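Local coordinates for protein amidohydrolase (Staphylococcus aureus, PDB 3NUR) that probably hydrolyses carbon-nitrogen bonds of linear amides as a metal-dependent TIM-barrel amidohydrolase, its natural substrate not being established, at residues E77-V87 with A315-G326; G163-D171 with D227-S238. One frame throughout, in Å; residues are numbered along the deposited sequence.

Contact 1. Residues E77-V87 with A315-G326; sequences ERIQFMNNQDV and ADYPYIEPEKLG. With CA (calcium ion), chain B.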
# COMPACT_ATOMS: atom_id res chain seq x y z
N GLU A 77 4.14 8.90 -20.82
CA GLU A 77 4.02 9.86 -19.70
C GLU A 77 4.64 9.25 -18.44
O GLU A 77 5.35 9.95 -17.72
CB GLU A 77 2.56 10.21 -19.45
CG GLU A 77 2.03 11.24 -20.43
CD GLU A 77 0.53 11.39 -20.40
OE1 GLU A 77 -0.01 11.81 -19.34
OE2 GLU A 77 -0.11 11.13 -21.44
N ARG A 78 4.41 7.96 -18.22
CA ARG A 78 4.95 7.21 -17.07
C ARG A 78 6.49 7.15 -17.11
O ARG A 78 7.17 7.47 -16.13
CB ARG A 78 4.32 5.81 -17.03
CG ARG A 78 4.60 5.03 -15.75
CD ARG A 78 3.85 3.70 -15.72
NE ARG A 78 2.39 3.89 -15.75
CZ ARG A 78 1.60 4.01 -14.67
NH1 ARG A 78 2.13 4.02 -13.45
NH2 ARG A 78 0.29 4.17 -14.82
N ILE A 79 7.05 6.77 -18.28
CA ILE A 79 8.50 6.66 -18.46
C ILE A 79 9.20 8.00 -18.34
O ILE A 79 10.30 8.05 -17.78
CB ILE A 79 8.85 5.95 -19.80
CG1 ILE A 79 8.54 4.44 -19.73
CG2 ILE A 79 10.31 6.21 -20.25
CD1 ILE A 79 9.34 3.55 -18.65
N GLN A 80 8.57 9.07 -18.87
CA GLN A 80 9.12 10.43 -18.78
C GLN A 80 9.29 10.79 -17.31
O GLN A 80 10.38 11.25 -16.91
CB GLN A 80 8.18 11.45 -19.46
CG GLN A 80 8.75 12.87 -19.44
CD GLN A 80 7.85 13.85 -20.13
OE1 GLN A 80 7.23 14.70 -19.48
NE2 GLN A 80 7.77 13.77 -21.46
N PHE A 81 8.24 10.53 -16.49
CA PHE A 81 8.28 10.84 -15.07
C PHE A 81 9.39 10.05 -14.38
O PHE A 81 10.19 10.63 -13.66
CB PHE A 81 6.92 10.61 -14.38
CG PHE A 81 6.98 10.75 -12.87
CD1 PHE A 81 6.88 12.00 -12.26
CD2 PHE A 81 7.17 9.64 -12.05
CE1 PHE A 81 6.97 12.14 -10.87
CE2 PHE A 81 7.25 9.77 -10.66
CZ PHE A 81 7.15 11.02 -10.08
N MSE A 82 9.43 8.73 -14.59
CA MSE A 82 10.42 7.87 -13.95
C MSE A 82 11.85 8.27 -14.31
O MSE A 82 12.68 8.41 -13.40
CB MSE A 82 10.18 6.41 -14.32
CG MSE A 82 8.87 5.88 -13.75
SE MSE A 82 8.39 4.23 -14.64
CE MSE A 82 9.84 3.09 -14.04
N ASN A 83 12.13 8.50 -15.63
CA ASN A 83 13.46 8.89 -16.08
C ASN A 83 13.91 10.21 -15.51
O ASN A 83 15.05 10.31 -15.06
CB ASN A 83 13.56 8.88 -17.60
CG ASN A 83 13.56 7.49 -18.20
OD1 ASN A 83 13.44 6.46 -17.51
ND2 ASN A 83 13.63 7.42 -19.51
N ASN A 84 13.02 11.21 -15.49
CA ASN A 84 13.34 12.53 -14.95
C ASN A 84 13.55 12.53 -13.44
O ASN A 84 14.23 13.41 -12.91
CB ASN A 84 12.25 13.53 -15.31
CG ASN A 84 12.15 13.83 -16.80
OD1 ASN A 84 12.97 13.41 -17.62
ND2 ASN A 84 11.10 14.53 -17.18
N GLN A 85 12.90 11.58 -12.74
CA GLN A 85 12.99 11.50 -11.27
C GLN A 85 13.90 10.40 -10.74
O GLN A 85 13.86 10.08 -9.54
CB GLN A 85 11.58 11.41 -10.64
CG GLN A 85 10.68 12.62 -10.95
CD GLN A 85 11.21 13.96 -10.47
OE1 GLN A 85 11.89 14.08 -9.44
NE2 GLN A 85 10.88 15.02 -11.20
N ASP A 86 14.72 9.81 -11.63
CA ASP A 86 15.70 8.76 -11.29
C ASP A 86 15.05 7.50 -10.69
O ASP A 86 15.62 6.88 -9.78
CB ASP A 86 16.84 9.32 -10.40
CG ASP A 86 17.77 10.32 -11.08
OD1 ASP A 86 17.84 10.31 -12.34
OD2 ASP A 86 18.42 11.11 -10.37
N VAL A 87 13.86 7.16 -11.16
CA VAL A 87 13.16 5.96 -10.72
C VAL A 87 13.50 4.84 -11.71
O VAL A 87 13.11 4.93 -12.87
CB VAL A 87 11.62 6.18 -10.65
CG1 VAL A 87 10.92 4.89 -10.22
CG2 VAL A 87 11.26 7.34 -9.71
N ALA A 315 5.91 7.47 -4.80
CA ALA A 315 5.50 8.77 -5.33
C ALA A 315 3.99 8.98 -5.40
O ALA A 315 3.56 10.12 -5.57
CB ALA A 315 6.07 8.95 -6.74
N ASP A 316 3.20 7.89 -5.39
CA ASP A 316 1.73 7.94 -5.61
C ASP A 316 1.45 8.38 -7.07
O ASP A 316 0.42 8.99 -7.38
CB ASP A 316 0.98 8.82 -4.57
CG ASP A 316 -0.47 8.42 -4.39
OD1 ASP A 316 -0.82 7.26 -4.78
OD2 ASP A 316 -1.28 9.28 -3.95
N TYR A 317 2.40 8.05 -7.98
CA TYR A 317 2.22 8.39 -9.39
C TYR A 317 0.97 7.67 -9.94
O TYR A 317 0.79 6.50 -9.63
CB TYR A 317 3.47 8.00 -10.20
CG TYR A 317 3.32 8.31 -11.67
CD1 TYR A 317 3.67 9.56 -12.17
CD2 TYR A 317 2.73 7.39 -12.54
CE1 TYR A 317 3.45 9.89 -13.51
CE2 TYR A 317 2.52 7.70 -13.89
CZ TYR A 317 2.89 8.95 -14.37
OH TYR A 317 2.71 9.27 -15.69
N PRO A 318 0.11 8.32 -10.76
CA PRO A 318 0.18 9.70 -11.28
C PRO A 318 -0.71 10.69 -10.50
O PRO A 318 -0.86 11.83 -10.93
CB PRO A 318 -0.34 9.53 -12.70
CG PRO A 318 -1.47 8.53 -12.51
CD PRO A 318 -1.01 7.59 -11.41
N TYR A 319 -1.32 10.24 -9.38
CA TYR A 319 -2.22 11.08 -8.57
C TYR A 319 -1.45 12.22 -7.92
O TYR A 319 -1.99 13.33 -7.76
CB TYR A 319 -3.06 10.24 -7.59
CG TYR A 319 -3.77 9.10 -8.29
CD1 TYR A 319 -4.58 9.34 -9.41
CD2 TYR A 319 -3.66 7.80 -7.84
CE1 TYR A 319 -5.22 8.29 -10.07
CE2 TYR A 319 -4.31 6.74 -8.48
CZ TYR A 319 -5.10 6.99 -9.59
OH TYR A 319 -5.72 5.94 -10.25
N ILE A 320 -0.17 11.97 -7.63
CA ILE A 320 0.83 12.98 -7.26
C ILE A 320 1.98 12.77 -8.27
O ILE A 320 2.35 11.62 -8.51
CB ILE A 320 1.36 12.90 -5.79
CG1 ILE A 320 0.20 12.85 -4.76
CG2 ILE A 320 2.29 14.11 -5.50
CD1 ILE A 320 0.62 12.81 -3.30
N GLU A 321 2.54 13.85 -8.84
CA GLU A 321 3.73 13.78 -9.71
C GLU A 321 4.78 14.67 -9.02
O GLU A 321 4.94 15.84 -9.39
CB GLU A 321 3.42 14.22 -11.16
CG GLU A 321 2.45 13.27 -11.86
CD GLU A 321 2.02 13.61 -13.28
OE1 GLU A 321 2.89 14.01 -14.09
OE2 GLU A 321 0.83 13.40 -13.60
N PRO A 322 5.41 14.16 -7.92
CA PRO A 322 6.32 15.02 -7.15
C PRO A 322 7.58 15.43 -7.89
O PRO A 322 8.40 14.58 -8.26
CB PRO A 322 6.58 14.23 -5.86
CG PRO A 322 6.26 12.83 -6.19
CD PRO A 322 5.30 12.81 -7.33
N GLU A 323 7.69 16.74 -8.17
CA GLU A 323 8.81 17.33 -8.93
C GLU A 323 10.17 17.18 -8.23
O GLU A 323 11.19 17.23 -8.92
CB GLU A 323 8.51 18.79 -9.32
CG GLU A 323 8.62 19.80 -8.19
CD GLU A 323 7.89 21.12 -8.36
OE1 GLU A 323 6.73 21.11 -8.84
OE2 GLU A 323 8.46 22.16 -7.97
N LYS A 324 10.17 16.97 -6.90
CA LYS A 324 11.39 16.81 -6.08
C LYS A 324 11.69 15.35 -5.69
O LYS A 324 12.59 15.10 -4.88
CB LYS A 324 11.30 17.69 -4.82
CG LYS A 324 11.51 19.18 -5.10
CD LYS A 324 11.33 20.02 -3.83
CE LYS A 324 12.53 19.99 -2.91
NZ LYS A 324 12.13 20.20 -1.48
N LEU A 325 10.96 14.38 -6.29
CA LEU A 325 11.19 12.97 -5.97
C LEU A 325 12.68 12.56 -6.06
O LEU A 325 13.20 11.96 -5.12
CB LEU A 325 10.31 12.05 -6.84
CG LEU A 325 10.29 10.60 -6.37
CD1 LEU A 325 9.41 10.44 -5.10
CD2 LEU A 325 9.78 9.71 -7.44
N GLY A 326 13.35 12.96 -7.13
CA GLY A 326 14.74 12.61 -7.36
C GLY A 326 15.79 13.30 -6.51
O GLY A 326 16.95 12.89 -6.53
CA CA B . -2.07 5.87 -3.77
O HOH W 1 -2.57 7.51 -2.42
O HOH W 2 -4.07 6.43 -4.67
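Phe81 and Tyr317 form the aromatic centre of this contact as an offset stack, ring centroids 4.8 Å apart and planes inclined by 29°. The overlap is at the rims: Phe81 CD2 lies 3.5 Å from Tyr317 CD1, and the two side chains run antiparallel past one another. Both rings leave their backbones with CG anti to N (chi1 173° in Phe81), which brings them alongside one another. The opposite face of Phe81 is covered by Gln85 CG, from the residue just beyond the helix end.

Further apolar contacts adjoin the Phe81 ring. Pro322 CD approaches Phe81 CZ, and Leu325 CD2 touches both Phe81 CZ (4.0 Å) and Val87 CG2 (3.6 Å).

Arg78 brings NH1 to the edge of the Tyr317 ring, 3.5 Å from Tyr317 CD2, with the guanidinium and ring planes 76° apart; its NH2 is hydrogen-bonded to the carbonyl of His30.

Hydrogen bonds across the segments come from Gln85, whose chain bends at chi2. Gly326 N donates to Gln85 OE1 at 3.0 Å, in the carbonyl plane, while Gln85 NE2 donates to Glu323 O at 3.2 Å in a more bent bond, from above the plane of the Glu323 carbonyl.

Asp316 OD1 binds the calcium ion at 2.1 Å, with Glu28, His30 and His192 completing the protein ligands. The chemistry thus implies a mainly apolar attachment of helix 75-84 to a metal-bearing loop of the TIM barrel, with one side-chain amide bonded to Glu323 O in the turn 322-325 and to Gly326 N just after it.

Contact 2. Residues G163-D171 with D227-S238; sequences GRAQDGFLD and DVGIHAIHLVLS
Phe169 lays one ring face over His231 CA, a CH-pi contact with the carbon 4.1 Å from the ring centroid; Asp227 OD2 lies at its edge. Phe169 CD1 in turn covers a face of the His231 ring, 3.3 Å from His231 CG, and Gly163 O lies at that imidazole's edge. Phe169 CD2 sits over the centre of the His234 ring, whose edge receives Asp171. Both aromatic pairs are oblique, the Phe169 plane inclined by 39° to that of His231 and by 47° to that of His234.

Polar bonds fix both histidines. Leu170 N donates to His231 NE2 at 2.9 Å, nearly straight though tilted from the ring plane; that nitrogen therefore carries no proton. His234 ND1 donates in its ring plane to Asp171 OD2 at 2.8 Å, meeting the carboxylate from above its plane. Arg164 makes a salt bridge from NH1 to Asp227 OD2 at 3.0 Å, its hydrogen bonds weak; its NH2 is held by Pro195 O.

Leu235 CD2 packs 3.7 Å from Asp171 N, and one water joins Asp171 O to Ser238 OG. The loop following TIM-barrel strand 159-162 is thereby fastened to helix 223-237, whose His231 and Leu235 also touch strand 189-192, while Val236 packs on helix 278-284 and strand 286-288.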
# COMPACT_ATOMS: atom_id res chain seq x y z
N GLY A 163 -8.75 -0.18 0.82
CA GLY A 163 -9.89 -0.14 1.72
C GLY A 163 -10.10 -1.40 2.51
O GLY A 163 -9.15 -1.99 3.04
N ARG A 164 -11.36 -1.80 2.60
CA ARG A 164 -11.75 -2.94 3.40
C ARG A 164 -12.83 -3.77 2.71
O ARG A 164 -13.31 -3.42 1.62
CB ARG A 164 -12.19 -2.46 4.82
CG ARG A 164 -13.51 -1.72 4.86
CD ARG A 164 -13.48 -0.43 5.68
NE ARG A 164 -12.63 0.63 5.12
CZ ARG A 164 -13.02 1.53 4.22
NH1 ARG A 164 -12.18 2.48 3.82
NH2 ARG A 164 -14.24 1.48 3.70
N ALA A 165 -13.23 -4.86 3.34
CA ALA A 165 -14.27 -5.71 2.80
C ALA A 165 -15.66 -5.08 3.01
O ALA A 165 -15.82 -4.16 3.83
CB ALA A 165 -14.20 -7.07 3.48
N GLN A 166 -16.68 -5.57 2.29
CA GLN A 166 -18.06 -5.08 2.41
C GLN A 166 -18.58 -5.25 3.84
O GLN A 166 -19.45 -4.48 4.27
CB GLN A 166 -18.96 -5.82 1.40
CG GLN A 166 -20.34 -5.21 1.17
CD GLN A 166 -21.16 -5.96 0.15
OE1 GLN A 166 -21.74 -5.36 -0.77
NE2 GLN A 166 -21.27 -7.28 0.29
N ASP A 167 -18.05 -6.23 4.59
CA ASP A 167 -18.51 -6.49 5.96
C ASP A 167 -17.55 -6.02 7.06
O ASP A 167 -17.71 -6.38 8.22
CB ASP A 167 -18.92 -7.96 6.12
CG ASP A 167 -17.82 -8.96 5.79
OD1 ASP A 167 -16.65 -8.55 5.68
OD2 ASP A 167 -18.14 -10.15 5.61
N GLY A 168 -16.55 -5.22 6.69
CA GLY A 168 -15.62 -4.69 7.67
C GLY A 168 -14.15 -4.93 7.40
O GLY A 168 -13.73 -5.19 6.27
N PHE A 169 -13.35 -4.81 8.47
CA PHE A 169 -11.90 -4.95 8.39
C PHE A 169 -11.47 -6.38 8.17
O PHE A 169 -12.21 -7.33 8.46
CB PHE A 169 -11.24 -4.35 9.65
CG PHE A 169 -11.41 -2.85 9.80
CD1 PHE A 169 -11.04 -1.99 8.77
CD2 PHE A 169 -11.86 -2.30 10.99
CE1 PHE A 169 -11.15 -0.59 8.92
CE2 PHE A 169 -11.96 -0.90 11.14
CZ PHE A 169 -11.59 -0.06 10.11
N LEU A 170 -10.24 -6.53 7.66
CA LEU A 170 -9.66 -7.82 7.31
C LEU A 170 -9.09 -8.65 8.49
O LEU A 170 -8.45 -9.69 8.27
CB LEU A 170 -8.70 -7.70 6.10
CG LEU A 170 -9.26 -6.96 4.84
CD1 LEU A 170 -8.15 -6.65 3.83
CD2 LEU A 170 -10.38 -7.75 4.15
N ASP A 171 -9.34 -8.22 9.76
CA ASP A 171 -8.95 -9.01 10.94
C ASP A 171 -9.95 -10.16 11.19
O ASP A 171 -9.68 -11.04 12.03
CB ASP A 171 -8.80 -8.14 12.20
CG ASP A 171 -10.03 -7.37 12.64
OD1 ASP A 171 -10.86 -7.02 11.76
OD2 ASP A 171 -10.11 -7.03 13.84
N ASP A 227 -8.65 6.01 8.68
CA ASP A 227 -9.27 4.70 8.48
C ASP A 227 -8.26 3.55 8.25
O ASP A 227 -8.32 2.51 8.93
CB ASP A 227 -10.30 4.80 7.36
CG ASP A 227 -11.09 3.55 7.14
OD1 ASP A 227 -12.23 3.48 7.64
OD2 ASP A 227 -10.60 2.67 6.39
N VAL A 228 -7.31 3.74 7.31
CA VAL A 228 -6.33 2.68 7.03
C VAL A 228 -5.38 2.39 8.20
O VAL A 228 -5.03 1.23 8.41
CB VAL A 228 -5.66 2.84 5.65
CG1 VAL A 228 -4.86 4.12 5.58
CG2 VAL A 228 -4.80 1.63 5.29
N GLY A 229 -5.06 3.42 9.00
CA GLY A 229 -4.23 3.24 10.20
C GLY A 229 -4.96 2.36 11.20
O GLY A 229 -4.38 1.43 11.78
N ILE A 230 -6.27 2.62 11.39
CA ILE A 230 -7.10 1.83 12.30
C ILE A 230 -7.17 0.38 11.80
O ILE A 230 -7.02 -0.56 12.60
CB ILE A 230 -8.48 2.52 12.51
CG1 ILE A 230 -8.30 3.83 13.33
CG2 ILE A 230 -9.53 1.58 13.15
CD1 ILE A 230 -9.56 4.76 13.43
N HIS A 231 -7.33 0.19 10.49
CA HIS A 231 -7.38 -1.12 9.84
C HIS A 231 -6.06 -1.87 10.10
O HIS A 231 -6.10 -3.01 10.55
CB HIS A 231 -7.59 -0.95 8.32
CG HIS A 231 -8.00 -2.21 7.61
ND1 HIS A 231 -8.39 -2.17 6.30
CD2 HIS A 231 -8.10 -3.49 8.06
CE1 HIS A 231 -8.72 -3.42 5.98
NE2 HIS A 231 -8.53 -4.25 7.00
N ALA A 232 -4.90 -1.22 9.90
CA ALA A 232 -3.63 -1.87 10.15
C ALA A 232 -3.51 -2.29 11.64
O ALA A 232 -3.03 -3.38 11.90
CB ALA A 232 -2.46 -0.97 9.74
N ILE A 233 -3.98 -1.44 12.59
CA ILE A 233 -3.94 -1.77 14.02
C ILE A 233 -4.82 -2.99 14.31
O ILE A 233 -4.40 -3.86 15.06
CB ILE A 233 -4.29 -0.54 14.91
CG1 ILE A 233 -3.19 0.55 14.74
CG2 ILE A 233 -4.39 -0.97 16.40
CD1 ILE A 233 -3.73 1.99 15.08
N HIS A 234 -6.01 -3.09 13.68
CA HIS A 234 -6.88 -4.27 13.84
C HIS A 234 -6.09 -5.54 13.49
O HIS A 234 -6.20 -6.55 14.18
CB HIS A 234 -8.08 -4.17 12.88
CG HIS A 234 -9.28 -3.52 13.48
ND1 HIS A 234 -10.38 -4.27 13.86
CD2 HIS A 234 -9.53 -2.21 13.72
CE1 HIS A 234 -11.26 -3.41 14.33
NE2 HIS A 234 -10.80 -2.15 14.28
N LEU A 235 -5.30 -5.49 12.40
CA LEU A 235 -4.53 -6.64 11.93
C LEU A 235 -3.50 -7.09 12.97
O LEU A 235 -3.41 -8.27 13.27
CB LEU A 235 -3.86 -6.34 10.58
CG LEU A 235 -4.80 -5.89 9.42
CD1 LEU A 235 -4.01 -5.72 8.12
CD2 LEU A 235 -5.94 -6.88 9.19
N VAL A 236 -2.83 -6.13 13.60
CA VAL A 236 -1.86 -6.41 14.66
C VAL A 236 -2.57 -6.99 15.89
O VAL A 236 -2.14 -8.02 16.39
CB VAL A 236 -1.03 -5.15 14.98
CG1 VAL A 236 -0.23 -5.31 16.27
CG2 VAL A 236 -0.11 -4.78 13.81
N LEU A 237 -3.60 -6.30 16.40
CA LEU A 237 -4.34 -6.71 17.61
C LEU A 237 -5.00 -8.08 17.50
O LEU A 237 -5.13 -8.76 18.52
CB LEU A 237 -5.37 -5.63 18.05
CG LEU A 237 -4.82 -4.23 18.36
CD1 LEU A 237 -5.94 -3.28 18.73
CD2 LEU A 237 -3.74 -4.27 19.47
N SER A 238 -5.38 -8.48 16.27
CA SER A 238 -6.00 -9.80 16.02
C SER A 238 -4.99 -10.97 16.05
O SER A 238 -5.40 -12.13 15.95
CB SER A 238 -6.77 -9.80 14.71
OG SER A 238 -5.91 -9.86 13.59
O HOH W 3 -7.34 -0.21 3.86
O HOH W 4 -7.31 -11.94 12.27

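Overall arrangement
Contacts 1 and 2 lie on opposite sides of the chain's centre, their centres about 30 Å apart and their nearest atoms about 11 Å apart, and they share no helix or strand. Both are partly buried and bury similar areas, 566 and 541 Å². Contact 1 lies farther out, about 17 Å from the chain's centre to its own, against about 13 Å for contact 2. It is mainly apolar and aromatic, and its loop supplies a calcium ligand directly. Contact 2 also has an aromatic cluster, but two of its rings are histidines that double as hydrogen-bonding groups, beside one weakly hydrogen-bonded salt bridge; its link to the metal site is indirect, through the backbone bonding of Gly163 with His192.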